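PDB 6MCA: ankyrin repeat domain protein from Legionella pneumophila subsp. pneumophila, which is a bacterial effector that interacts in the host cell with LARP7, a component of the 7SK snRNP complex. Local coordinates for residues A[69-74]-A[101-106]; A[106-111]-A[138-143]; A[184-189]-A[350-355]; A[266-271]-A[277-282]; A[409-414]-A[443-448]. One frame throughout, in Å; residues are numbered along the deposited sequence.

The five contacts make a worked example of how one chain changes its packing chemistry from region to region. Contacts 1 and 2 lie about 12 Å apart, centre to centre, and both use helix 101-109, which has helix 68-76 as partner in one and helix 134-142 in the other; both are partly buried and aliphatic, with a histidine face added in contact 2. Contact 4 is the deeply buried hairpin of the five-stranded sheet, the one contact whose two segments are joined by hydrogen bonds. Contact 3, near the chain's centre, is small and apolar, but its Asn351 is hydrogen-bonded to both segments of contact 4. Contact 5, also buried, joins C-terminal helices through an alanine, a tyrosine and a valine.

Contact 1. Residues A[69-74]-A[101-106]; sequences KIAEQL and LDMTKL
Leu106 N donates to Asp102 O at 2.9 Å, a bond within helix 101-109 that holds the leucine where its side chain can meet Ala71 and Glu72 of helix 68-76. Its CG stands opposite the backbone N (chi1 169°), and the CD2 methyl is thereby brought against two neighbouring residues, lying 3.8 Å from Glu72 CG and 4.0 Å from Ala71 CB. The glutamate chain crosses the leucine at about a right angle and touches it by its methylene, not by its carboxylate. Such neighbours suit an ankyrin stack, in which helices run side by side: the two axes here differ by 7° in direction and approach to 11.0 Å, and residues 101-106 fall in a predicted ankyrin repeat. Ala71 also meets Met103, about one turn before Leu106 on the same helix. The bend of the methionine chain at chi2 (77°) brings SD to 3.9 Å from Ala71 CB. Ala71 also touches Cys62 of helix 58-65, and Met103 touches Ala95 of helix 91-97.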
# COMPACT_ATOMS: atom_id res chain seq x y z
N LYS A 69 -29.09 11.29 1.04
CA LYS A 69 -30.48 11.25 1.49
C LYS A 69 -30.89 9.84 1.91
O LYS A 69 -31.56 9.65 2.93
CB LYS A 69 -31.40 11.78 0.40
CG LYS A 69 -30.89 13.03 -0.30
CD LYS A 69 -31.92 14.14 -0.29
CE LYS A 69 -31.81 15.00 0.97
NZ LYS A 69 -32.69 16.19 0.90
N ILE A 70 -30.49 8.83 1.13
CA ILE A 70 -30.79 7.45 1.49
C ILE A 70 -30.06 7.07 2.77
O ILE A 70 -30.59 6.32 3.61
CB ILE A 70 -30.45 6.50 0.33
CG1 ILE A 70 -31.02 7.05 -0.98
CG2 ILE A 70 -31.00 5.11 0.61
CD1 ILE A 70 -31.07 6.04 -2.10
N ALA A 71 -28.84 7.59 2.96
CA ALA A 71 -28.12 7.33 4.20
C ALA A 71 -28.81 7.97 5.39
O ALA A 71 -28.86 7.38 6.48
CB ALA A 71 -26.68 7.83 4.08
N GLU A 72 -29.36 9.17 5.21
CA GLU A 72 -30.14 9.80 6.27
C GLU A 72 -31.37 8.97 6.61
O GLU A 72 -31.70 8.79 7.79
CB GLU A 72 -30.56 11.21 5.85
CG GLU A 72 -29.43 12.22 5.77
CD GLU A 72 -29.86 13.51 5.11
OE1 GLU A 72 -29.14 14.53 5.27
OE2 GLU A 72 -30.91 13.52 4.44
N GLN A 73 -32.05 8.45 5.58
CA GLN A 73 -33.19 7.57 5.82
C GLN A 73 -32.78 6.35 6.63
O GLN A 73 -33.45 5.97 7.59
CB GLN A 73 -33.82 7.15 4.49
CG GLN A 73 -34.53 8.28 3.76
CD GLN A 73 -35.65 8.88 4.57
OE1 GLN A 73 -36.47 8.17 5.14
NE2 GLN A 73 -35.69 10.21 4.63
N LEU A 74 -31.66 5.72 6.24
CA LEU A 74 -31.21 4.52 6.94
C LEU A 74 -30.82 4.82 8.38
O LEU A 74 -31.11 4.02 9.29
CB LEU A 74 -30.03 3.90 6.19
CG LEU A 74 -30.37 3.23 4.86
CD1 LEU A 74 -29.10 2.87 4.11
CD2 LEU A 74 -31.22 1.99 5.09
N LEU A 101 -16.92 14.80 2.18
CA LEU A 101 -16.98 15.51 3.45
C LEU A 101 -18.38 15.46 4.06
O LEU A 101 -18.52 15.28 5.27
CB LEU A 101 -16.54 16.96 3.26
CG LEU A 101 -15.03 17.20 3.23
CD1 LEU A 101 -14.71 18.65 2.88
CD2 LEU A 101 -14.40 16.81 4.56
N ASP A 102 -19.41 15.61 3.23
CA ASP A 102 -20.78 15.62 3.75
C ASP A 102 -21.15 14.26 4.34
O ASP A 102 -21.72 14.19 5.44
CB ASP A 102 -21.76 16.02 2.65
CG ASP A 102 -21.53 17.43 2.16
OD1 ASP A 102 -21.08 18.28 2.96
OD2 ASP A 102 -21.79 17.70 0.97
N MET A 103 -20.84 13.18 3.63
CA MET A 103 -21.14 11.84 4.14
C MET A 103 -20.34 11.53 5.40
O MET A 103 -20.87 10.94 6.35
CB MET A 103 -20.88 10.80 3.06
CG MET A 103 -21.24 9.37 3.46
SD MET A 103 -23.01 9.06 3.42
CE MET A 103 -23.36 9.30 1.68
N THR A 104 -19.06 11.93 5.42
CA THR A 104 -18.24 11.71 6.61
C THR A 104 -18.81 12.46 7.81
O THR A 104 -18.86 11.92 8.92
CB THR A 104 -16.80 12.14 6.34
OG1 THR A 104 -16.28 11.41 5.22
CG2 THR A 104 -15.93 11.88 7.56
N LYS A 105 -19.23 13.71 7.60
CA LYS A 105 -19.81 14.49 8.69
C LYS A 105 -21.12 13.88 9.17
O LYS A 105 -21.37 13.82 10.38
CB LYS A 105 -20.01 15.94 8.25
CG LYS A 105 -20.37 16.90 9.37
CD LYS A 105 -20.70 18.28 8.83
CE LYS A 105 -21.09 19.24 9.94
NZ LYS A 105 -21.58 20.54 9.40
N LEU A 106 -21.96 13.43 8.24
CA LEU A 106 -23.21 12.77 8.62
C LEU A 106 -22.94 11.53 9.46
O LEU A 106 -23.59 11.30 10.49
CB LEU A 106 -24.02 12.42 7.38
CG LEU A 106 -25.22 11.50 7.61
CD1 LEU A 106 -26.27 12.18 8.48
CD2 LEU A 106 -25.82 11.04 6.29

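Contact 2. Residues A[106-111]-A[138-143]; sequences LLLTYG and QLLYHH
This is an apolar and CH-pi contact between neighbouring helices of the ankyrin stack, where the C-terminal turn of helix 101-109 meets that of helix 134-142. Leu108 supplies nearly all of one side, pointing toward Leu139, Leu140 and His143. Its CB stands over the His143 ring, 3.8 Å from the centroid and only 8° from the ring normal, which makes this a face-on CH-pi contact. Further out, the CD1 methyl touches the CD2 side of the ring and also the helix, lying 4.0 Å from Leu139 CG and 3.9 Å from Leu140 CD2. The leucine thus spans both the helix and the residue just after it. Away from the contact, Leu108 touches Leu92 of helix 91-97, and Leu139 leans on Leu101, Thr104 and Lys105. His143 is tied back by weak bonds from its backbone N to Leu139 O and Leu140 O. The closest approach is made at the ring, where CD2 of His143 lies 3.6 Å from Leu108 CD1.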
# COMPACT_ATOMS: atom_id res chain seq x y z
N LEU A 106 -21.96 13.43 8.24
CA LEU A 106 -23.21 12.77 8.62
C LEU A 106 -22.94 11.53 9.46
O LEU A 106 -23.59 11.30 10.49
CB LEU A 106 -24.02 12.42 7.38
CG LEU A 106 -25.22 11.50 7.61
CD1 LEU A 106 -26.27 12.18 8.48
CD2 LEU A 106 -25.82 11.04 6.29
N LEU A 107 -21.98 10.70 9.03
CA LEU A 107 -21.68 9.48 9.76
C LEU A 107 -21.11 9.79 11.14
O LEU A 107 -21.51 9.17 12.14
CB LEU A 107 -20.71 8.61 8.96
CG LEU A 107 -21.27 8.01 7.67
CD1 LEU A 107 -20.20 7.26 6.91
CD2 LEU A 107 -22.45 7.10 7.98
N LEU A 108 -20.18 10.74 11.22
CA LEU A 108 -19.58 11.09 12.51
C LEU A 108 -20.61 11.70 13.46
O LEU A 108 -20.50 11.52 14.68
CB LEU A 108 -18.42 12.06 12.30
CG LEU A 108 -17.14 11.48 11.70
CD1 LEU A 108 -16.16 12.59 11.34
CD2 LEU A 108 -16.50 10.48 12.65
N THR A 109 -21.60 12.42 12.92
CA THR A 109 -22.62 13.03 13.77
C THR A 109 -23.40 11.97 14.53
O THR A 109 -23.76 12.17 15.70
CB THR A 109 -23.56 13.88 12.92
OG1 THR A 109 -22.82 14.94 12.29
CG2 THR A 109 -24.66 14.49 13.78
N TYR A 110 -23.67 10.83 13.90
CA TYR A 110 -24.52 9.80 14.48
C TYR A 110 -23.73 8.59 14.97
O TYR A 110 -24.25 7.47 14.98
CB TYR A 110 -25.60 9.38 13.48
CG TYR A 110 -26.61 10.47 13.21
CD1 TYR A 110 -26.39 11.41 12.21
CD2 TYR A 110 -27.77 10.57 13.96
CE1 TYR A 110 -27.30 12.42 11.96
CE2 TYR A 110 -28.70 11.57 13.71
CZ TYR A 110 -28.46 12.49 12.71
OH TYR A 110 -29.37 13.49 12.46
N GLY A 111 -22.48 8.79 15.37
CA GLY A 111 -21.76 7.80 16.14
C GLY A 111 -20.77 6.93 15.39
O GLY A 111 -20.36 5.90 15.94
N GLN A 138 -8.99 17.03 9.21
CA GLN A 138 -9.38 17.91 10.30
C GLN A 138 -10.78 17.58 10.80
O GLN A 138 -11.05 17.66 12.01
CB GLN A 138 -9.30 19.37 9.86
CG GLN A 138 -7.88 19.87 9.67
CD GLN A 138 -7.81 21.21 8.97
OE1 GLN A 138 -8.83 21.74 8.53
NE2 GLN A 138 -6.61 21.75 8.84
N LEU A 139 -11.68 17.20 9.89
CA LEU A 139 -13.01 16.75 10.31
C LEU A 139 -12.91 15.52 11.21
O LEU A 139 -13.62 15.42 12.21
CB LEU A 139 -13.88 16.46 9.09
CG LEU A 139 -15.29 15.93 9.36
CD1 LEU A 139 -16.02 16.80 10.37
CD2 LEU A 139 -16.08 15.83 8.06
N LEU A 140 -12.02 14.59 10.87
CA LEU A 140 -11.84 13.41 11.71
C LEU A 140 -11.17 13.76 13.03
O LEU A 140 -11.51 13.19 14.07
CB LEU A 140 -11.03 12.35 10.95
CG LEU A 140 -11.74 11.71 9.76
CD1 LEU A 140 -10.75 10.94 8.89
CD2 LEU A 140 -12.87 10.80 10.23
N TYR A 141 -10.21 14.69 13.01
CA TYR A 141 -9.59 15.16 14.25
C TYR A 141 -10.64 15.74 15.19
O TYR A 141 -10.63 15.45 16.40
CB TYR A 141 -8.54 16.23 13.95
CG TYR A 141 -7.35 15.77 13.13
CD1 TYR A 141 -6.94 14.45 13.12
CD2 TYR A 141 -6.62 16.69 12.37
CE1 TYR A 141 -5.85 14.04 12.37
CE2 TYR A 141 -5.53 16.29 11.62
CZ TYR A 141 -5.15 14.97 11.62
OH TYR A 141 -4.06 14.58 10.88
N HIS A 142 -11.54 16.57 14.66
CA HIS A 142 -12.54 17.23 15.49
C HIS A 142 -13.45 16.23 16.19
O HIS A 142 -13.98 16.53 17.27
CB HIS A 142 -13.36 18.19 14.63
CG HIS A 142 -14.49 18.85 15.36
ND1 HIS A 142 -15.78 18.87 14.87
CD2 HIS A 142 -14.52 19.52 16.53
CE1 HIS A 142 -16.56 19.51 15.72
NE2 HIS A 142 -15.82 19.92 16.74
N HIS A 143 -13.63 15.05 15.61
CA HIS A 143 -14.50 14.03 16.18
C HIS A 143 -13.74 12.93 16.90
O HIS A 143 -14.34 11.93 17.30
CB HIS A 143 -15.40 13.44 15.09
CG HIS A 143 -16.53 14.35 14.69
ND1 HIS A 143 -17.74 14.36 15.34
CD2 HIS A 143 -16.61 15.28 13.71
CE1 HIS A 143 -18.53 15.26 14.78
NE2 HIS A 143 -17.87 15.83 13.78

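Contact 3. Residues A[184-189]-A[350-355]; sequences EGFILE and ANVQAV
Phe186 turns the edge of its ring to Val352, whose CG2 methyl lies near the ring plane, 4.0 Å from CZ. The surrounding domain is cysteine protease-like: helix 348-353, which carries Val352, packs beside a five-stranded antiparallel sheet, and the segment 184-189 leads from a small two-stranded sheet into helix 188-202. Phe186 sits just before that helix begins. With CG anti to the backbone N (chi1 178°), its ring extends from the chain toward the valine. Leu188, two residues later and already helical, adds a looser touch, its CD1 lying 4.4 Å from the same CG2. A single methyl therefore receives both partners. Of the two branches of Val352, CG2, anti to the carbonyl carbon, is the one used. Thr191 of helix 188-202 touches both Phe186 and Val352, and Phe225 and Cys269 also pack on the valine, which is buried although the contact itself is small. The next residue back along the helix adds polar ties to strand 266-273 and to the loop after strand 276-280. Buried Asn351 uses both ends of its amide: its OD1 accepts a hydrogen bond from the backbone N of Arg282, and its ND2 donates one to the carbonyl O of Ala267.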
# COMPACT_ATOMS: atom_id res chain seq x y z
N GLU A 184 4.44 -8.98 5.78
CA GLU A 184 4.43 -9.56 4.44
C GLU A 184 3.11 -9.38 3.71
O GLU A 184 3.04 -9.71 2.52
CB GLU A 184 4.78 -11.05 4.52
CG GLU A 184 5.95 -11.36 5.45
CD GLU A 184 6.16 -12.84 5.66
OE1 GLU A 184 6.49 -13.54 4.69
OE2 GLU A 184 6.00 -13.31 6.81
N GLY A 185 2.07 -8.89 4.38
CA GLY A 185 0.79 -8.70 3.72
C GLY A 185 0.85 -7.56 2.73
O GLY A 185 1.30 -6.45 3.06
N PHE A 186 0.39 -7.81 1.51
CA PHE A 186 0.41 -6.81 0.45
C PHE A 186 -0.98 -6.22 0.27
O PHE A 186 -1.97 -6.95 0.19
CB PHE A 186 0.89 -7.42 -0.87
CG PHE A 186 0.87 -6.46 -2.03
CD1 PHE A 186 1.90 -5.54 -2.20
CD2 PHE A 186 -0.17 -6.46 -2.94
CE1 PHE A 186 1.89 -4.65 -3.25
CE2 PHE A 186 -0.19 -5.57 -4.00
CZ PHE A 186 0.84 -4.67 -4.16
N ILE A 187 -1.05 -4.89 0.23
CA ILE A 187 -2.29 -4.16 -0.01
C ILE A 187 -2.05 -3.23 -1.19
O ILE A 187 -1.18 -2.36 -1.13
CB ILE A 187 -2.74 -3.37 1.23
CG1 ILE A 187 -2.75 -4.27 2.47
CG2 ILE A 187 -4.12 -2.76 1.00
CD1 ILE A 187 -2.87 -3.53 3.77
N LEU A 188 -2.84 -3.40 -2.25
CA LEU A 188 -2.53 -2.75 -3.52
C LEU A 188 -2.77 -1.24 -3.46
O LEU A 188 -1.89 -0.45 -3.81
CB LEU A 188 -3.36 -3.38 -4.65
CG LEU A 188 -3.08 -2.86 -6.06
CD1 LEU A 188 -1.62 -3.04 -6.42
CD2 LEU A 188 -3.98 -3.56 -7.07
N GLU A 189 -3.97 -0.82 -3.05
CA GLU A 189 -4.28 0.60 -3.00
C GLU A 189 -3.37 1.32 -2.01
O GLU A 189 -2.88 2.43 -2.29
CB GLU A 189 -5.75 0.80 -2.63
CG GLU A 189 -6.72 -0.02 -3.47
CD GLU A 189 -8.16 0.40 -3.28
OE1 GLU A 189 -8.51 1.54 -3.66
OE2 GLU A 189 -8.95 -0.42 -2.75
N ALA A 350 7.59 -5.43 -5.02
CA ALA A 350 8.70 -5.15 -5.93
C ALA A 350 8.20 -4.82 -7.32
O ALA A 350 8.77 -3.96 -8.01
CB ALA A 350 9.65 -6.35 -5.97
N ASN A 351 7.13 -5.48 -7.77
CA ASN A 351 6.56 -5.18 -9.08
C ASN A 351 6.05 -3.75 -9.13
O ASN A 351 6.24 -3.05 -10.14
CB ASN A 351 5.44 -6.16 -9.41
CG ASN A 351 5.96 -7.54 -9.79
OD1 ASN A 351 7.14 -7.71 -10.08
ND2 ASN A 351 5.07 -8.52 -9.80
N VAL A 352 5.40 -3.28 -8.06
CA VAL A 352 4.93 -1.90 -8.05
C VAL A 352 6.10 -0.93 -7.98
O VAL A 352 6.09 0.12 -8.63
CB VAL A 352 3.94 -1.68 -6.89
CG1 VAL A 352 3.45 -0.24 -6.87
CG2 VAL A 352 2.76 -2.64 -7.01
N GLN A 353 7.13 -1.26 -7.19
CA GLN A 353 8.30 -0.38 -7.10
C GLN A 353 8.98 -0.22 -8.45
O GLN A 353 9.40 0.88 -8.81
CB GLN A 353 9.30 -0.92 -6.07
CG GLN A 353 8.76 -1.15 -4.67
CD GLN A 353 7.89 -0.01 -4.18
OE1 GLN A 353 8.36 1.12 -4.02
NE2 GLN A 353 6.62 -0.31 -3.93
N ALA A 354 9.09 -1.32 -9.21
CA ALA A 354 9.78 -1.28 -10.49
C ALA A 354 9.09 -0.40 -11.53
O ALA A 354 9.68 -0.13 -12.58
CB ALA A 354 9.95 -2.69 -11.04
N VAL A 355 7.86 0.05 -11.26
CA VAL A 355 7.15 0.90 -12.22
C VAL A 355 7.91 2.21 -12.44
O VAL A 355 7.90 2.75 -13.55
CB VAL A 355 5.71 1.15 -11.73
CG1 VAL A 355 5.07 2.30 -12.49
CG2 VAL A 355 4.88 -0.11 -11.87

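Contact 4. Residues A[266-271]-A[277-282]; sequences HALCFV and WAKIDR
Val271 and Ile280 meet through methyls, CG2 of the valine lying 4.1 Å from CD1 of the isoleucine, on the face of the hairpin that also bears Cys269 and Ala278. The opposite face carries Phe270. The rim of its ring meets Trp277, whose NE1 lies near the phenylalanine plane at 3.3 Å from CD2; the planes are inclined at 41°, neither stacked nor perpendicular. Lys279 runs alongside Phe270 in the same direction, and its CG approaches CE2 to 3.6 Å. The lysine then bends at chi3 (64°) and takes its charge away from the ring; NZ there forms a salt bridge with Glu289 and a hydrogen bond with His322. Between the two faces, the antiparallel backbones join. Cys269 and Ile280 form a hydrogen-bonded pair, Cys269 N to Ile280 O at 3.0 Å and nearly straight, and Ile280 N to Cys269 O at 2.9 Å. Val271 and Ala278 form the next such pair, but the bond from Ala278 N is weak. Strands 256-263 and 292-297 extend the sheet beyond the two strands of the hairpin, helix 355-364 packs on Cys269, Val271 and Ala278, and helix 318-329 packs on Phe270 and Trp277.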
# COMPACT_ATOMS: atom_id res chain seq x y z
N HIS A 266 -0.74 -12.65 -7.09
CA HIS A 266 0.31 -11.65 -7.14
C HIS A 266 -0.14 -10.47 -7.98
O HIS A 266 -0.99 -10.59 -8.87
CB HIS A 266 1.61 -12.23 -7.71
CG HIS A 266 2.22 -13.31 -6.87
ND1 HIS A 266 2.01 -13.39 -5.51
CD2 HIS A 266 3.03 -14.34 -7.20
CE1 HIS A 266 2.66 -14.44 -5.04
NE2 HIS A 266 3.29 -15.03 -6.04
N ALA A 267 0.45 -9.31 -7.70
CA ALA A 267 0.20 -8.10 -8.48
C ALA A 267 1.34 -7.91 -9.47
O ALA A 267 2.49 -7.73 -9.06
CB ALA A 267 0.06 -6.88 -7.58
N LEU A 268 1.03 -7.98 -10.76
CA LEU A 268 1.97 -7.60 -11.80
C LEU A 268 1.54 -6.26 -12.37
O LEU A 268 0.39 -5.85 -12.24
CB LEU A 268 2.06 -8.67 -12.89
CG LEU A 268 0.85 -9.00 -13.77
CD1 LEU A 268 1.32 -9.60 -15.08
CD2 LEU A 268 -0.09 -9.95 -13.06
N CYS A 269 2.49 -5.54 -12.97
CA CYS A 269 2.23 -4.16 -13.35
C CYS A 269 2.41 -3.96 -14.84
O CYS A 269 3.28 -4.57 -15.46
CB CYS A 269 3.13 -3.21 -12.57
SG CYS A 269 2.70 -3.08 -10.82
N PHE A 270 1.57 -3.11 -15.42
CA PHE A 270 1.69 -2.73 -16.82
C PHE A 270 1.76 -1.22 -16.91
O PHE A 270 1.11 -0.51 -16.13
CB PHE A 270 0.52 -3.27 -17.64
CG PHE A 270 0.45 -4.77 -17.68
CD1 PHE A 270 -0.18 -5.47 -16.66
CD2 PHE A 270 1.01 -5.48 -18.73
CE1 PHE A 270 -0.26 -6.84 -16.69
CE2 PHE A 270 0.93 -6.86 -18.76
CZ PHE A 270 0.30 -7.54 -17.75
N VAL A 271 2.56 -0.72 -17.84
CA VAL A 271 2.72 0.71 -18.05
C VAL A 271 2.48 1.01 -19.53
O VAL A 271 3.11 0.41 -20.40
CB VAL A 271 4.11 1.21 -17.62
CG1 VAL A 271 4.22 2.71 -17.86
CG2 VAL A 271 4.37 0.88 -16.16
N TRP A 277 4.29 -0.06 -24.43
CA TRP A 277 3.63 -0.87 -23.41
C TRP A 277 4.71 -1.65 -22.67
O TRP A 277 5.72 -2.02 -23.26
CB TRP A 277 2.61 -1.82 -24.06
CG TRP A 277 1.90 -2.76 -23.13
CD1 TRP A 277 2.33 -3.99 -22.73
CD2 TRP A 277 0.62 -2.56 -22.52
NE1 TRP A 277 1.41 -4.56 -21.89
CE2 TRP A 277 0.35 -3.70 -21.74
CE3 TRP A 277 -0.31 -1.51 -22.53
CZ2 TRP A 277 -0.82 -3.84 -21.00
CZ3 TRP A 277 -1.47 -1.65 -21.79
CH2 TRP A 277 -1.72 -2.80 -21.04
N ALA A 278 4.51 -1.87 -21.38
CA ALA A 278 5.53 -2.53 -20.58
C ALA A 278 4.89 -3.46 -19.58
O ALA A 278 3.93 -3.08 -18.90
CB ALA A 278 6.41 -1.50 -19.84
N LYS A 279 5.42 -4.68 -19.49
CA LYS A 279 5.01 -5.66 -18.50
C LYS A 279 6.13 -5.84 -17.48
O LYS A 279 7.30 -6.02 -17.85
CB LYS A 279 4.67 -7.00 -19.15
CG LYS A 279 4.24 -8.06 -18.15
CD LYS A 279 3.61 -9.26 -18.84
CE LYS A 279 4.60 -9.97 -19.73
NZ LYS A 279 4.05 -11.24 -20.27
N ILE A 280 5.75 -5.79 -16.20
CA ILE A 280 6.66 -5.91 -15.07
C ILE A 280 6.13 -7.04 -14.20
O ILE A 280 5.03 -6.94 -13.63
CB ILE A 280 6.75 -4.61 -14.26
CG1 ILE A 280 7.09 -3.43 -15.18
CG2 ILE A 280 7.77 -4.75 -13.14
CD1 ILE A 280 6.78 -2.08 -14.57
N ASP A 281 6.92 -8.12 -14.10
CA ASP A 281 6.61 -9.25 -13.23
C ASP A 281 7.95 -9.85 -12.82
O ASP A 281 8.55 -10.61 -13.58
CB ASP A 281 5.72 -10.27 -13.94
CG ASP A 281 5.27 -11.39 -13.01
OD1 ASP A 281 5.61 -11.35 -11.81
OD2 ASP A 281 4.59 -12.32 -13.49
N ARG A 282 8.39 -9.51 -11.61
CA ARG A 282 9.69 -9.96 -11.10
C ARG A 282 9.62 -11.31 -10.41
O ARG A 282 10.61 -11.75 -9.83
CB ARG A 282 10.25 -8.91 -10.14
CG ARG A 282 10.30 -7.51 -10.72
CD ARG A 282 10.56 -6.46 -9.65
NE ARG A 282 11.92 -6.53 -9.13
CZ ARG A 282 12.49 -5.57 -8.41
NH1 ARG A 282 13.74 -5.72 -7.98
NH2 ARG A 282 11.82 -4.46 -8.13

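Contact 5. Residues A[409-414]-A[443-448]; sequences SIAAIL and DEYYYV
Ala411, Val448 and Tyr445 form this contact, with the alanine of helix 404-421 facing the other two. Its one methyl meets both partners: Ala411 CB lies 4.0 Å from Tyr445 CD1 and 4.2 Å from Val448 CG2. The tyrosine ring approaches at a slant, so the methyl is neither squarely over its face nor at its edge. The backbones are close here, consistent with the small alanine: Ala411 CA lies 7.2 Å from Tyr445 CA. All this belongs to the helical C-terminal region, where helix 404-421 packs directly on the start of helix 447-458 and the residues just before it; helix 427-440, which lies between them in sequence, flanks the contact, its Leu440 touching Val448. Val448 comes in with both methyls. CG1, anti to the backbone N (chi1 173°), lies 4.1 Å from Ala411 O, a contact of methyl with carbonyl oxygen, while CG2 takes the alanine side chain. Tyr445 and Val448 are also joined to each other, since Val448 N donates to Tyr445 O at 3.0 Å, a turn that puts the two side chains on the same partner. Beyond the pair, the Tyr445 ring makes an edge-to-face contact with Phe399 of helix 373-399, and the neighbouring Ile410 touches that same phenylalanine.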
# COMPACT_ATOMS: atom_id res chain seq x y z
N SER A 409 6.59 -0.76 20.69
CA SER A 409 6.34 -1.14 19.30
C SER A 409 7.49 -0.69 18.40
O SER A 409 7.98 -1.46 17.56
CB SER A 409 5.02 -0.55 18.83
OG SER A 409 4.84 -0.74 17.43
N ILE A 410 7.94 0.56 18.56
CA ILE A 410 9.02 1.08 17.73
C ILE A 410 10.31 0.32 18.00
O ILE A 410 11.09 0.04 17.08
CB ILE A 410 9.18 2.59 17.97
CG1 ILE A 410 7.95 3.34 17.44
CG2 ILE A 410 10.44 3.11 17.30
CD1 ILE A 410 7.92 4.81 17.80
N ALA A 411 10.57 -0.03 19.26
CA ALA A 411 11.76 -0.81 19.58
C ALA A 411 11.70 -2.19 18.94
O ALA A 411 12.72 -2.70 18.45
CB ALA A 411 11.93 -0.92 21.10
N ALA A 412 10.52 -2.82 18.94
CA ALA A 412 10.37 -4.10 18.26
C ALA A 412 10.64 -3.98 16.77
O ALA A 412 11.31 -4.83 16.17
CB ALA A 412 8.98 -4.67 18.51
N ILE A 413 10.13 -2.91 16.15
CA ILE A 413 10.37 -2.70 14.72
C ILE A 413 11.85 -2.51 14.44
O ILE A 413 12.41 -3.07 13.49
CB ILE A 413 9.53 -1.51 14.20
CG1 ILE A 413 8.04 -1.79 14.38
CG2 ILE A 413 9.84 -1.23 12.74
CD1 ILE A 413 7.16 -0.59 14.11
N LEU A 414 12.52 -1.70 15.27
CA LEU A 414 13.95 -1.45 15.07
C LEU A 414 14.76 -2.73 15.26
O LEU A 414 15.72 -2.98 14.52
CB LEU A 414 14.43 -0.36 16.02
CG LEU A 414 13.82 1.03 15.86
CD1 LEU A 414 14.35 1.98 16.93
CD2 LEU A 414 14.08 1.59 14.47
N ASP A 443 18.76 0.80 28.91
CA ASP A 443 18.48 -0.26 29.87
C ASP A 443 17.03 -0.71 29.82
O ASP A 443 16.73 -1.89 30.04
CB ASP A 443 18.85 0.21 31.28
CG ASP A 443 20.31 0.62 31.39
OD1 ASP A 443 21.18 -0.13 30.90
OD2 ASP A 443 20.58 1.70 31.97
N GLU A 444 16.11 0.21 29.52
CA GLU A 444 14.68 -0.10 29.53
C GLU A 444 14.23 -0.86 28.29
O GLU A 444 13.07 -1.29 28.24
CB GLU A 444 13.87 1.18 29.67
CG GLU A 444 12.47 0.99 30.26
CD GLU A 444 11.67 2.27 30.29
OE1 GLU A 444 12.26 3.35 30.08
OE2 GLU A 444 10.45 2.21 30.53
N TYR A 445 15.10 -1.05 27.30
CA TYR A 445 14.71 -1.72 26.06
C TYR A 445 15.72 -2.76 25.60
O TYR A 445 15.44 -3.48 24.63
CB TYR A 445 14.47 -0.68 24.96
CG TYR A 445 13.29 0.19 25.28
CD1 TYR A 445 12.00 -0.23 24.99
CD2 TYR A 445 13.46 1.42 25.91
CE1 TYR A 445 10.91 0.56 25.30
CE2 TYR A 445 12.37 2.21 26.23
CZ TYR A 445 11.10 1.78 25.92
OH TYR A 445 10.02 2.57 26.23
N TYR A 446 16.86 -2.89 26.29
CA TYR A 446 17.82 -3.94 25.99
C TYR A 446 17.16 -5.31 25.87
O TYR A 446 17.66 -6.18 25.15
CB TYR A 446 18.92 -3.97 27.06
CG TYR A 446 20.09 -4.88 26.73
CD1 TYR A 446 21.05 -4.48 25.81
CD2 TYR A 446 20.22 -6.12 27.33
CE1 TYR A 446 22.12 -5.30 25.50
CE2 TYR A 446 21.29 -6.95 27.02
CZ TYR A 446 22.23 -6.54 26.11
OH TYR A 446 23.29 -7.36 25.81
N TYR A 447 16.03 -5.51 26.57
CA TYR A 447 15.36 -6.80 26.54
C TYR A 447 15.12 -7.27 25.11
O TYR A 447 15.28 -8.47 24.81
CB TYR A 447 14.04 -6.75 27.32
CG TYR A 447 12.95 -5.84 26.76
CD1 TYR A 447 12.82 -4.53 27.20
CD2 TYR A 447 12.03 -6.31 25.83
CE1 TYR A 447 11.82 -3.71 26.72
CE2 TYR A 447 11.03 -5.49 25.34
CZ TYR A 447 10.93 -4.19 25.79
OH TYR A 447 9.94 -3.36 25.31
N VAL A 448 14.80 -6.35 24.20
CA VAL A 448 14.66 -6.71 22.79
C VAL A 448 15.88 -7.51 22.34
O VAL A 448 15.78 -8.71 22.03
CB VAL A 448 14.46 -5.46 21.92
CG1 VAL A 448 14.49 -5.83 20.44
CG2 VAL A 448 13.15 -4.77 22.26